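Beta 1-3 glucanase (PDB 5H4E) probably hydrolyses beta-1,3-glucans, as expected of a glycoside hydrolase family 64 catalytic domain. Local coordinates at residues T64-F78 and Y98-N110. Residues are numbered along the deposited sequence; the frame is centred on the assembly and turned at random.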
ATOM      1  N   THR A  64       5.977 -10.550 -24.316  1.00 28.94           N
ATOM      2  CA  THR A  64       7.054 -11.508 -24.133  1.00 29.50           C
ATOM      3  C   THR A  64       8.287 -10.786 -23.610  1.00 30.01           C
ATOM      4  O   THR A  64       8.573  -9.654 -24.007  1.00 30.60           O
ATOM      5  CB  THR A  64       7.380 -12.240 -25.438  1.00 30.57           C
ATOM      6  OG1 THR A  64       6.170 -12.770 -25.989  1.00 38.09           O
ATOM      7  CG2 THR A  64       8.357 -13.384 -25.190  1.00 35.01           C
ATOM      8  N   LYS A  65       9.008 -11.433 -22.699  1.00 30.58           N
ATOM      9  CA  LYS A  65      10.199 -10.826 -22.112  1.00 31.41           C
ATOM     10  C   LYS A  65      11.259 -11.880 -21.821  1.00 30.76           C
ATOM     11  O   LYS A  65      10.947 -12.964 -21.318  1.00 31.18           O
ATOM     12  CB  LYS A  65       9.830 -10.066 -20.832  1.00 32.59           C
ATOM     13  CG  LYS A  65      11.011  -9.503 -20.050  1.00 30.45           C
ATOM     14  CD  LYS A  65      11.608  -8.272 -20.708  1.00 30.81           C
ATOM     15  CE  LYS A  65      12.698  -7.659 -19.816  1.00 33.08           C
ATOM     16  NZ  LYS A  65      13.575  -6.693 -20.566  1.00 33.34           N
ATOM     17  N   THR A  66      12.509 -11.568 -22.154  1.00 29.79           N
ATOM     18  CA  THR A  66      13.632 -12.423 -21.782  1.00 29.65           C
ATOM     19  C   THR A  66      14.350 -11.875 -20.556  1.00 29.13           C
ATOM     20  O   THR A  66      14.895 -10.770 -20.598  1.00 30.85           O
ATOM     21  CB  THR A  66      14.642 -12.559 -22.928  1.00 28.98           C
ATOM     22  OG1 THR A  66      13.988 -13.121 -24.075  1.00 30.53           O
ATOM     23  CG2 THR A  66      15.818 -13.445 -22.497  1.00 28.97           C
ATOM     24  N   THR A  67      14.341 -12.649 -19.471  1.00 27.38           N
ATOM     25  CA  THR A  67      15.022 -12.272 -18.236  1.00 29.24           C
ATOM     26  C   THR A  67      16.271 -13.144 -18.101  1.00 27.79           C
ATOM     27  O   THR A  67      16.485 -14.032 -18.929  1.00 26.46           O
ATOM     28  CB  THR A  67      14.091 -12.435 -17.005  1.00 28.68           C
ATOM     29  OG1 THR A  67      13.909 -13.822 -16.710  1.00 32.47           O
ATOM     30  CG2 THR A  67      12.744 -11.805 -17.278  1.00 29.38           C
ATOM     31  N   PRO A  68      17.115 -12.899 -17.080  1.00 28.34           N
ATOM     32  CA  PRO A  68      18.256 -13.824 -16.945  1.00 27.78           C
ATOM     33  C   PRO A  68      17.834 -15.289 -16.714  1.00 31.37           C
ATOM     34  O   PRO A  68      18.648 -16.200 -16.888  1.00 25.56           O
ATOM     35  CB  PRO A  68      19.012 -13.264 -15.727  1.00 28.50           C
ATOM     36  CG  PRO A  68      18.717 -11.793 -15.771  1.00 24.49           C
ATOM     37  CD  PRO A  68      17.282 -11.690 -16.248  1.00 26.98           C
ATOM     38  N   ASP A  69      16.576 -15.510 -16.341  1.00 27.47           N
ATOM     39  CA  ASP A  69      16.121 -16.850 -15.992  1.00 32.68           C
ATOM     40  C   ASP A  69      15.375 -17.550 -17.124  1.00 32.54           C
ATOM     41  O   ASP A  69      14.988 -18.713 -16.983  1.00 35.43           O
ATOM     42  CB  ASP A  69      15.239 -16.799 -14.744  1.00 34.79           C
ATOM     43  CG  ASP A  69      16.029 -16.485 -13.490  1.00 39.59           C
ATOM     44  OD1 ASP A  69      17.270 -16.691 -13.491  1.00 40.30           O
ATOM     45  OD2 ASP A  69      15.407 -16.056 -12.493  1.00 41.88           O
ATOM     46  N   GLY A  70      15.196 -16.857 -18.248  1.00 31.12           N
ATOM     47  CA  GLY A  70      14.519 -17.443 -19.396  1.00 28.98           C
ATOM     48  C   GLY A  70      13.648 -16.472 -20.181  1.00 34.00           C
ATOM     49  O   GLY A  70      13.677 -15.262 -19.939  1.00 32.23           O
ATOM     50  N   THR A  71      12.874 -17.013 -21.124  1.00 35.86           N
ATOM     51  CA  THR A  71      11.944 -16.231 -21.941  1.00 33.69           C
ATOM     52  C   THR A  71      10.489 -16.652 -21.653  1.00 37.87           C
ATOM     53  O   THR A  71      10.170 -17.845 -21.666  1.00 28.86           O
ATOM     54  CB  THR A  71      12.263 -16.398 -23.441  1.00 31.95           C
ATOM     55  OG1 THR A  71      13.592 -15.933 -23.689  1.00 32.19           O
ATOM     56  CG2 THR A  71      11.281 -15.617 -24.325  1.00 32.24           C
ATOM     57  N   PHE A  72       9.612 -15.682 -21.378  1.00 32.71           N
ATOM     58  CA  PHE A  72       8.229 -16.001 -21.017  1.00 31.07           C
ATOM     59  C   PHE A  72       7.185 -15.104 -21.689  1.00 33.24           C
ATOM     60  O   PHE A  72       7.489 -13.987 -22.118  1.00 29.20           O
ATOM     61  CB  PHE A  72       8.043 -15.918 -19.498  1.00 32.83           C
ATOM     62  CG  PHE A  72       9.214 -16.427 -18.706  1.00 36.49           C
ATOM     63  CD1 PHE A  72       9.311 -17.771 -18.367  1.00 37.69           C
ATOM     64  CD2 PHE A  72      10.213 -15.557 -18.282  1.00 34.34           C
ATOM     65  CE1 PHE A  72      10.391 -18.248 -17.626  1.00 39.81           C
ATOM     66  CE2 PHE A  72      11.297 -16.026 -17.540  1.00 39.29           C
ATOM     67  CZ  PHE A  72      11.383 -17.377 -17.212  1.00 38.36           C
ATOM     68  N   ASN A  73       5.951 -15.607 -21.757  1.00 33.41           N
ATOM     69  CA  ASN A  73       4.792 -14.853 -22.247  1.00 33.57           C
ATOM     70  C   ASN A  73       3.920 -14.346 -21.098  1.00 28.79           C
ATOM     71  O   ASN A  73       3.707 -15.056 -20.114  1.00 30.05           O
ATOM     72  CB  ASN A  73       3.921 -15.713 -23.172  1.00 32.31           C
ATOM     73  CG  ASN A  73       4.564 -15.975 -24.526  1.00 37.10           C
ATOM     74  OD1 ASN A  73       5.557 -15.347 -24.895  1.00 38.22           O
ATOM     75  ND2 ASN A  73       3.973 -16.893 -25.286  1.00 37.17           N
ATOM     76  N   TYR A  74       3.383 -13.137 -21.232  1.00 29.42           N
ATOM     77  CA  TYR A  74       2.546 -12.580 -20.169  1.00 28.93           C
ATOM     78  C   TYR A  74       1.240 -12.050 -20.711  1.00 27.13           C
ATOM     79  O   TYR A  74       1.166 -11.649 -21.867  1.00 29.19           O
ATOM     80  CB  TYR A  74       3.276 -11.455 -19.439  1.00 28.86           C
ATOM     81  CG  TYR A  74       4.620 -11.858 -18.882  1.00 26.50           C
ATOM     82  CD1 TYR A  74       5.752 -11.873 -19.694  1.00 27.94           C
ATOM     83  CD2 TYR A  74       4.760 -12.210 -17.542  1.00 28.48           C
ATOM     84  CE1 TYR A  74       6.991 -12.235 -19.191  1.00 27.55           C
ATOM     85  CE2 TYR A  74       5.996 -12.574 -17.030  1.00 27.37           C
ATOM     86  CZ  TYR A  74       7.108 -12.587 -17.865  1.00 27.27           C
ATOM     87  OH  TYR A  74       8.336 -12.950 -17.359  1.00 26.27           O
ATOM     88  N   SER A  75       0.216 -12.031 -19.863  1.00 26.91           N
ATOM     89  CA  SER A  75      -1.064 -11.430 -20.218  1.00 25.06           C
ATOM     90  C   SER A  75      -0.881  -9.979 -20.637  1.00 29.00           C
ATOM     91  O   SER A  75       0.191  -9.392 -20.463  1.00 30.03           O
ATOM     92  CB  SER A  75      -2.029 -11.495 -19.046  1.00 28.68           C
ATOM     93  OG  SER A  75      -1.543 -10.703 -17.971  1.00 25.74           O
ATOM     94  N   ASN A  76      -1.926  -9.394 -21.193  1.00 23.86           N
ATOM     95  CA  ASN A  76      -1.839  -8.010 -21.606  1.00 25.28           C
ATOM     96  C   ASN A  76      -3.175  -7.344 -21.361  1.00 29.62           C
ATOM     97  O   ASN A  76      -4.018  -7.234 -22.258  1.00 30.00           O
ATOM     98  CB  ASN A  76      -1.421  -7.894 -23.065  1.00 28.24           C
ATOM     99  CG  ASN A  76      -1.094  -6.467 -23.458  1.00 35.92           C
ATOM    100  OD1 ASN A  76      -1.107  -5.558 -22.621  1.00 30.17           O
ATOM    101  ND2 ASN A  76      -0.798  -6.257 -24.737  1.00 34.51           N
ATOM    102  N   TYR A  77      -3.369  -6.921 -20.117  1.00 25.50           N
ATOM    103  CA  TYR A  77      -4.611  -6.297 -19.716  1.00 22.20           C
ATOM    104  C   TYR A  77      -4.521  -4.780 -19.803  1.00 22.80           C
ATOM    105  O   TYR A  77      -5.445  -4.080 -19.387  1.00 23.50           O
ATOM    106  CB  TYR A  77      -4.970  -6.710 -18.291  1.00 19.79           C
ATOM    107  CG  TYR A  77      -5.187  -8.197 -18.064  1.00 23.43           C
ATOM    108  CD1 TYR A  77      -5.693  -9.026 -19.063  1.00 24.97           C
ATOM    109  CD2 TYR A  77      -4.907  -8.758 -16.828  1.00 22.04           C
ATOM    110  CE1 TYR A  77      -5.900 -10.390 -18.827  1.00 23.58           C
ATOM    111  CE2 TYR A  77      -5.119 -10.086 -16.579  1.00 23.88           C
ATOM    112  CZ  TYR A  77      -5.610 -10.905 -17.576  1.00 27.62           C
ATOM    113  OH  TYR A  77      -5.807 -12.237 -17.282  1.00 28.38           O
ATOM    114  N   PHE A  78      -3.411  -4.281 -20.348  1.00 22.72           N
ATOM    115  CA  PHE A  78      -3.116  -2.850 -20.337  1.00 21.12           C
ATOM    116  C   PHE A  78      -3.683  -2.099 -21.524  1.00 25.92           C
ATOM    117  O   PHE A  78      -3.897  -2.671 -22.598  1.00 23.81           O
ATOM    118  CB  PHE A  78      -1.599  -2.637 -20.259  1.00 22.10           C
ATOM    119  CG  PHE A  78      -1.056  -2.847 -18.883  1.00 21.82           C
ATOM    120  CD1 PHE A  78      -0.890  -1.770 -18.020  1.00 20.03           C
ATOM    121  CD2 PHE A  78      -0.787  -4.121 -18.418  1.00 18.87           C
ATOM    122  CE1 PHE A  78      -0.419  -1.965 -16.725  1.00 21.82           C
ATOM    123  CE2 PHE A  78      -0.314  -4.316 -17.132  1.00 21.46           C
ATOM    124  CZ  PHE A  78      -0.136  -3.234 -16.287  1.00 20.03           C
ATOM    125  N   TYR A  98      -2.902  -0.496 -11.967  1.00 17.50           N
ATOM    126  CA  TYR A  98      -1.491  -0.279 -12.279  1.00 14.66           C
ATOM    127  C   TYR A  98      -1.375   0.749 -13.393  1.00 16.00           C
ATOM    128  O   TYR A  98      -2.061   0.643 -14.401  1.00 15.03           O
ATOM    129  CB  TYR A  98      -0.801  -1.582 -12.734  1.00 17.51           C
ATOM    130  CG  TYR A  98      -0.626  -2.633 -11.663  1.00 18.67           C
ATOM    131  CD1 TYR A  98       0.492  -2.629 -10.839  1.00 23.68           C
ATOM    132  CD2 TYR A  98      -1.556  -3.654 -11.508  1.00 20.57           C
ATOM    133  CE1 TYR A  98       0.668  -3.593  -9.872  1.00 20.38           C
ATOM    134  CE2 TYR A  98      -1.393  -4.623 -10.537  1.00 24.70           C
ATOM    135  CZ  TYR A  98      -0.270  -4.589  -9.726  1.00 23.46           C
ATOM    136  OH  TYR A  98      -0.090  -5.549  -8.757  1.00 28.55           O
ATOM    137  N   ILE A  99      -0.502   1.732 -13.211  1.00 16.55           N
ATOM    138  CA  ILE A  99      -0.266   2.744 -14.223  1.00 15.72           C
ATOM    139  C   ILE A  99       1.237   2.819 -14.459  1.00 19.24           C
ATOM    140  O   ILE A  99       1.986   3.178 -13.549  1.00 18.95           O
ATOM    141  CB  ILE A  99      -0.828   4.117 -13.805  1.00 16.29           C
ATOM    142  CG1 ILE A  99      -2.342   4.005 -13.574  1.00 18.76           C
ATOM    143  CG2 ILE A  99      -0.532   5.180 -14.894  1.00 16.01           C
ATOM    144  CD1 ILE A  99      -2.961   5.228 -12.944  1.00 15.90           C
ATOM    145  N   SER A 100       1.677   2.457 -15.664  1.00 15.42           N
ATOM    146  CA  SER A 100       3.109   2.425 -15.959  1.00 16.09           C
ATOM    147  C   SER A 100       3.462   3.402 -17.071  1.00 19.15           C
ATOM    148  O   SER A 100       2.607   3.800 -17.861  1.00 20.94           O
ATOM    149  CB  SER A 100       3.568   1.012 -16.333  1.00 17.34           C
ATOM    150  OG  SER A 100       2.874   0.527 -17.470  1.00 19.93           O
ATOM    151  N   TYR A 101       4.727   3.802 -17.096  1.00 19.05           N
ATOM    152  CA  TYR A 101       5.233   4.746 -18.077  1.00 18.12           C
ATOM    153  C   TYR A 101       6.129   4.009 -19.078  1.00 21.89           C
ATOM    154  O   TYR A 101       6.889   3.113 -18.687  1.00 21.58           O
ATOM    155  CB  TYR A 101       6.034   5.850 -17.379  1.00 19.79           C
ATOM    156  CG  TYR A 101       5.265   6.827 -16.508  1.00 19.07           C
ATOM    157  CD1 TYR A 101       3.883   6.989 -16.620  1.00 21.43           C
ATOM    158  CD2 TYR A 101       5.947   7.634 -15.598  1.00 19.04           C
ATOM    159  CE1 TYR A 101       3.208   7.916 -15.827  1.00 19.52           C
ATOM    160  CE2 TYR A 101       5.292   8.549 -14.811  1.00 19.36           C
ATOM    161  CZ  TYR A 101       3.932   8.696 -14.928  1.00 17.99           C
ATOM    162  OH  TYR A 101       3.313   9.628 -14.119  1.00 20.44           O
ATOM    163  N   GLY A 102       6.056   4.377 -20.356  1.00 22.83           N
ATOM    164  CA  GLY A 102       6.986   3.855 -21.349  1.00 25.01           C
ATOM    165  C   GLY A 102       6.605   2.510 -21.941  1.00 23.89           C
ATOM    166  O   GLY A 102       6.680   2.308 -23.153  1.00 24.44           O
ATOM    167  N   LYS A 103       6.211   1.578 -21.082  1.00 24.54           N
ATOM    168  CA  LYS A 103       5.757   0.269 -21.528  1.00 23.10           C
ATOM    169  C   LYS A 103       4.815  -0.302 -20.484  1.00 22.57           C
ATOM    170  O   LYS A 103       4.828   0.136 -19.329  1.00 21.82           O
ATOM    171  CB  LYS A 103       6.940  -0.681 -21.769  1.00 24.90           C
ATOM    172  CG  LYS A 103       7.890  -0.777 -20.599  1.00 25.22           C
ATOM    173  CD  LYS A 103       8.575  -2.142 -20.538  1.00 30.49           C
ATOM    174  CE  LYS A 103       9.600  -2.339 -21.629  1.00 30.05           C
ATOM    175  NZ  LYS A 103      10.212  -3.711 -21.578  1.00 33.16           N
ATOM    176  N   PRO A 104       3.968  -1.259 -20.882  1.00 22.38           N
ATOM    177  CA  PRO A 104       3.088  -1.871 -19.891  1.00 21.40           C
ATOM    178  C   PRO A 104       3.861  -2.816 -18.985  1.00 21.17           C
ATOM    179  O   PRO A 104       4.975  -3.228 -19.309  1.00 20.01           O
ATOM    180  CB  PRO A 104       2.077  -2.637 -20.751  1.00 23.29           C
ATOM    181  CG  PRO A 104       2.848  -2.972 -21.978  1.00 22.76           C
ATOM    182  CD  PRO A 104       3.701  -1.771 -22.239  1.00 23.60           C
ATOM    183  N   LEU A 105       3.259  -3.167 -17.860  1.00 19.29           N
ATOM    184  CA  LEU A 105       3.856  -4.136 -16.953  1.00 18.52           C
ATOM    185  C   LEU A 105       3.673  -5.538 -17.510  1.00 24.80           C
ATOM    186  O   LEU A 105       2.782  -5.778 -18.337  1.00 22.11           O
ATOM    187  CB  LEU A 105       3.232  -4.019 -15.561  1.00 22.79           C
ATOM    188  CG  LEU A 105       3.464  -2.663 -14.889  1.00 17.80           C
ATOM    189  CD1 LEU A 105       2.828  -2.624 -13.519  1.00 17.10           C
ATOM    190  CD2 LEU A 105       4.962  -2.447 -14.784  1.00 19.34           C
ATOM    191  N   TYR A 106       4.537  -6.451 -17.084  1.00 19.91           N
ATOM    192  CA  TYR A 106       4.401  -7.862 -17.438  1.00 23.99           C
ATOM    193  C   TYR A 106       3.736  -8.636 -16.303  1.00 26.20           C
ATOM    194  O   TYR A 106       4.385  -8.962 -15.302  1.00 22.50           O
ATOM    195  CB  TYR A 106       5.760  -8.483 -17.739  1.00 22.49           C
ATOM    196  CG  TYR A 106       6.535  -7.838 -18.854  1.00 25.63           C
ATOM    197  CD1 TYR A 106       6.336  -8.210 -20.183  1.00 24.27           C
ATOM    198  CD2 TYR A 106       7.494  -6.876 -18.582  1.00 24.79           C
ATOM    199  CE1 TYR A 106       7.055  -7.626 -21.205  1.00 26.30           C
ATOM    200  CE2 TYR A 106       8.223  -6.284 -19.597  1.00 24.08           C
ATOM    201  CZ  TYR A 106       8.005  -6.668 -20.909  1.00 31.04           C
ATOM    202  OH  TYR A 106       8.736  -6.076 -21.910  1.00 30.49           O
ATOM    203  N   ILE A 107       2.445  -8.919 -16.456  1.00 22.42           N
ATOM    204  CA  ILE A 107       1.690  -9.626 -15.432  1.00 24.76           C
ATOM    205  C   ILE A 107       1.433 -11.082 -15.835  1.00 22.59           C
ATOM    206  O   ILE A 107       0.758 -11.344 -16.834  1.00 24.34           O
ATOM    207  CB  ILE A 107       0.344  -8.915 -15.156  1.00 23.33           C
ATOM    208  CG1 ILE A 107       0.600  -7.522 -14.551  1.00 23.57           C
ATOM    209  CG2 ILE A 107      -0.535  -9.769 -14.270  1.00 25.49           C
ATOM    210  CD1 ILE A 107      -0.658  -6.699 -14.328  1.00 24.80           C
ATOM    211  N   LYS A 108       1.974 -12.017 -15.056  1.00 25.78           N
ATOM    212  CA  LYS A 108       1.797 -13.455 -15.296  1.00 28.76           C
ATOM    213  C   LYS A 108       0.543 -14.010 -14.611  1.00 28.48           C
ATOM    214  O   LYS A 108       0.449 -13.997 -13.382  1.00 31.11           O
ATOM    215  CB  LYS A 108       3.030 -14.221 -14.804  1.00 32.33           C
ATOM    216  CG  LYS A 108       3.068 -15.714 -15.148  1.00 29.27           C
ATOM    217  CD  LYS A 108       3.397 -15.924 -16.616  1.00 33.72           C
ATOM    218  CE  LYS A 108       3.885 -17.343 -16.893  1.00 35.00           C
ATOM    219  NZ  LYS A 108       4.457 -17.436 -18.277  1.00 36.56           N
ATOM    220  N   VAL A 109      -0.411 -14.515 -15.392  1.00 28.11           N
ATOM    221  CA  VAL A 109      -1.582 -15.168 -14.802  1.00 30.18           C
ATOM    222  C   VAL A 109      -1.201 -16.594 -14.405  1.00 31.42           C
ATOM    223  O   VAL A 109      -0.438 -17.254 -15.111  1.00 33.64           O
ATOM    224  CB  VAL A 109      -2.800 -15.201 -15.768  1.00 32.64           C
ATOM    225  CG1 VAL A 109      -4.019 -15.823 -15.071  1.00 32.87           C
ATOM    226  CG2 VAL A 109      -3.130 -13.804 -16.270  1.00 29.93           C
ATOM    227  N   ASN A 110      -1.725 -17.066 -13.281  1.00 34.18           N
ATOM    228  CA  ASN A 110      -1.315 -18.357 -12.738  1.00 38.84           C
ATOM    229  C   ASN A 110      -2.434 -19.115 -12.025  1.00 44.74           C
ATOM    230  O   ASN A 110      -3.616 -18.909 -12.314  1.00 44.94           O
ATOM    231  CB  ASN A 110      -0.143 -18.157 -11.776  1.00 31.52           C
ATOM    232  CG  ASN A 110      -0.459 -17.181 -10.652  1.00 35.80           C
ATOM    233  OD1 ASN A 110      -1.592 -17.102 -10.173  1.00 37.45           O
ATOM    234  ND2 ASN A 110       0.548 -16.429 -10.227  1.00 30.71           N
TER
HETATM  235  O   HOH W   1       8.054  -6.288 -24.476  1.00 39.30           O
HETATM  236  O   HOH W   2      11.994  -3.813 -19.447  1.00 31.59           O
HETATM  237  O   HOH W   3      12.265  -5.426 -22.789  1.00 41.77           O
HETATM  238  O   HOH W   4       0.989  -7.837 -18.380  1.00 21.98           O
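F78, Y106 and Y74 bury the largest areas where the beta hairpin 64-74 and its following loop pack along the chain that leaves strand 95-101. The hairpin closes through a type I turn from T67 to G70, and its strand 70-74 runs at 78° to strand 108-110, so the two cross instead of pairing in register. At the crossing K65, Y106 and Y74 pack in succession. Y106 CB lies over the centre of one face of Y74, 3.7 Å from Y74 CG, a CH-pi contact, while K108 N meets the Y74 edge in plane. The Y74 and Y106 rings meet obliquely, their planes at 58°. Y106 in turn receives K65 CB over its own face, offset toward the rim and 3.7 Å from Y106 CE1. Its hydroxyl takes a hydrogen bond from K103 NZ, and a water bound to that OH makes a weak, longer bond to T64 O. Two further waters bridge K65 NZ and K103 NZ, one of them only weakly held by K65, consistent with screening of these like charges.

At the other end the F78 ring packs on apolar side chains and on backbone polar atoms. With CG anti to the carbonyl carbon, it extends over the P104-L105 backbone, F78 CZ 3.5 Å from L105 CB. F78 CE2 lies 3.7 Å from I107 CD1 and also meets L105 O. L105 N sits over one ring face and has no hydrogen-bond partner in the model. Strand 26-33 adds A29 against F78, tying this end to the large antiparallel sheet.

At the far side of Y74 from F78, K108 NZ donates to N73 O in its carbonyl plane. Between the two aromatic groups one water bridges S75 O, L105 O and I107 N, and S75 OG donates to I107 O at 2.6 Å, tilted 28° from the carbonyl plane.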